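Local structure of hypothetical protein (Bacteroides uniformis, 4QE0) at the interface of chains A and B. The protein is of unknown function and belongs to the DUF5043 (PF16446) family. Numbering follows the deposited sequence. Chains: chain A/B, hypothetical protein.

The interface of chains A and B. Residues chain A 79, 180-184; chain B 35-37, 39, 41, 53.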
loop_
_atom_site.group_PDB
_atom_site.type_symbol
_atom_site.label_atom_id
_atom_site.label_comp_id
_atom_site.label_asym_id
_atom_site.label_seq_id
_atom_site.Cartn_x
_atom_site.Cartn_y
_atom_site.Cartn_z
ATOM N N PHE A 79 -11.683 -1.813 3.946
ATOM C CA PHE A 79 -10.598 -1.094 3.332
ATOM C C PHE A 79 -9.296 -1.189 4.118
ATOM O O PHE A 79 -8.232 -1.431 3.536
ATOM C CB PHE A 79 -10.943 0.380 3.095
ATOM C CG PHE A 79 -9.790 1.149 2.489
ATOM C CD1 PHE A 79 -9.334 0.845 1.230
ATOM C CD2 PHE A 79 -9.108 2.101 3.233
ATOM C CE1 PHE A 79 -8.248 1.508 0.677
ATOM C CE2 PHE A 79 -8.007 2.763 2.697
ATOM C CZ PHE A 79 -7.581 2.468 1.423
ATOM N N PRO A 180 -11.261 1.679 -3.292
ATOM C CA PRO A 180 -11.298 2.654 -2.215
ATOM C C PRO A 180 -12.621 2.592 -1.444
ATOM O O PRO A 180 -13.622 2.111 -1.977
ATOM C CB PRO A 180 -11.128 4.002 -2.931
ATOM C CG PRO A 180 -11.380 3.741 -4.360
ATOM C CD PRO A 180 -11.202 2.284 -4.627
ATOM N N PRO A 181 -12.626 3.061 -0.201
ATOM C CA PRO A 181 -13.879 3.155 0.526
ATOM C C PRO A 181 -14.723 4.299 -0.097
ATOM O O PRO A 181 -14.164 5.170 -0.742
ATOM C CB PRO A 181 -13.431 3.488 1.943
ATOM C CG PRO A 181 -12.099 4.140 1.800
ATOM C CD PRO A 181 -11.529 3.781 0.475
ATOM N N PRO A 182 -16.051 4.271 0.053
ATOM C CA PRO A 182 -16.809 5.399 -0.516
ATOM C C PRO A 182 -16.553 6.687 0.278
ATOM O O PRO A 182 -16.171 6.630 1.453
ATOM C CB PRO A 182 -18.262 4.941 -0.383
ATOM C CG PRO A 182 -18.255 4.006 0.783
ATOM C CD PRO A 182 -16.905 3.336 0.804
ATOM N N GLY A 183 -16.734 7.837 -0.358
ATOM C CA GLY A 183 -16.490 9.103 0.322
ATOM C C GLY A 183 -17.525 9.315 1.416
ATOM O O GLY A 183 -18.705 9.045 1.201
ATOM N N SER A 184 -17.085 9.783 2.583
ATOM C CA SER A 184 -18.002 10.147 3.671
ATOM C C SER A 184 -18.864 11.346 3.255
ATOM O O SER A 184 -18.428 12.158 2.430
ATOM C CB SER A 184 -17.223 10.490 4.940
ATOM O OG SER A 184 -16.455 9.386 5.382
ATOM N N VAL B 35 -13.345 11.603 0.390
ATOM C CA VAL B 35 -12.492 11.331 1.547
ATOM C C VAL B 35 -13.239 10.437 2.513
ATOM O O VAL B 35 -14.355 10.754 2.935
ATOM C CB VAL B 35 -12.077 12.596 2.282
ATOM C CG1 VAL B 35 -11.166 12.259 3.455
ATOM C CG2 VAL B 35 -11.400 13.555 1.332
ATOM N N ASP B 36 -12.619 9.316 2.857
ATOM C CA ASP B 36 -13.162 8.430 3.872
ATOM C C ASP B 36 -12.726 8.977 5.218
ATOM O O ASP B 36 -11.533 9.053 5.500
ATOM C CB ASP B 36 -12.642 7.011 3.692
ATOM C CG ASP B 36 -13.114 6.071 4.799
ATOM O OD1 ASP B 36 -14.339 5.973 5.012
ATOM O OD2 ASP B 36 -12.257 5.426 5.440
ATOM N N ASP B 37 -13.685 9.361 6.051
ATOM C CA ASP B 37 -13.344 10.055 7.289
ATOM C C ASP B 37 -12.506 9.199 8.248
ATOM O O ASP B 37 -11.545 9.703 8.826
ATOM C CB ASP B 37 -14.596 10.612 7.967
ATOM C CG ASP B 37 -15.114 11.890 7.289
ATOM O OD1 ASP B 37 -14.398 12.506 6.451
ATOM O OD2 ASP B 37 -16.257 12.281 7.592
ATOM N N SER B 39 -10.376 6.488 7.652
ATOM C CA SER B 39 -9.008 6.213 7.204
ATOM C C SER B 39 -8.248 7.459 6.751
ATOM O O SER B 39 -7.021 7.432 6.623
ATOM C CB SER B 39 -9.060 5.225 6.049
ATOM O OG SER B 39 -9.727 5.836 4.964
ATOM N N PHE B 41 -8.346 8.479 3.791
ATOM C CA PHE B 41 -7.916 8.120 2.452
ATOM C C PHE B 41 -8.697 8.965 1.446
ATOM O O PHE B 41 -9.923 9.069 1.536
ATOM C CB PHE B 41 -8.212 6.667 2.203
ATOM C CG PHE B 41 -7.542 6.093 0.987
ATOM C CD1 PHE B 41 -6.160 6.058 0.860
ATOM C CD2 PHE B 41 -8.304 5.515 0.000
ATOM C CE1 PHE B 41 -5.562 5.470 -0.250
ATOM C CE2 PHE B 41 -7.716 4.907 -1.082
ATOM C CZ PHE B 41 -6.351 4.893 -1.222
ATOM N N TYR B 53 -15.178 3.316 -8.673
ATOM C CA TYR B 53 -15.567 2.329 -7.679
ATOM C C TYR B 53 -16.073 1.044 -8.330
ATOM O O TYR B 53 -16.754 0.254 -7.690
ATOM C CB TYR B 53 -16.633 2.930 -6.747
ATOM C CG TYR B 53 -16.111 4.126 -5.987
ATOM C CD1 TYR B 53 -15.274 3.959 -4.892
ATOM C CD2 TYR B 53 -16.427 5.421 -6.376
ATOM C CE1 TYR B 53 -14.773 5.039 -4.198
ATOM C CE2 TYR B 53 -15.928 6.518 -5.690
ATOM C CZ TYR B 53 -15.090 6.322 -4.610
ATOM O OH TYR B 53 -14.583 7.398 -3.919
#
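In A:Phe79 and B:Phe41 alike, CG lies anti to the backbone N (chi1 178° and -167°), and these torsions turn the two rings towards each other across a contact between copies of this DUF5043 protein. The meeting is tip to face: CZ of A:Phe79 stands 3.4 Å from CD2 of B:Phe41, over the centre of that ring. The side chains cross at about a right angle, but the ring planes are only moderately tilted, so this is not a perpendicular T-stack. A:Phe79 is itself capped within its own chain, since CD of A:Pro181 sits above the middle of one face. The same CD reaches CD2 of B:Phe41 at 3.7 Å, so the proline packs against the face of A:Phe79 and beside the rim of B:Phe41. The proline run A:Pro180 to A:Pro182 follows an extended, polyproline-like path. Along it, CG of A:Pro180 packs 3.6 Å from CE1 of B:Tyr53, and CG of A:Pro181 lies 3.5 Å from CB of B:Asp36. The B:Asp36 carboxylate is held at its flank by its own chain: OD2 accepts from the hydroxyl OG of B:Ser39 at 2.6 Å, on the anti lone pair, and from B:Ser39 N above the carboxylate plane. Polar pairing follows at A:Ser184, where N donates to B:Val35 O at 2.9 Å and hydroxyl OG accepts from B:Asp37 N, also at 2.9 Å and nearly straight (163° at H). The whole interface is not an exact two-fold, and it may not persist in solution.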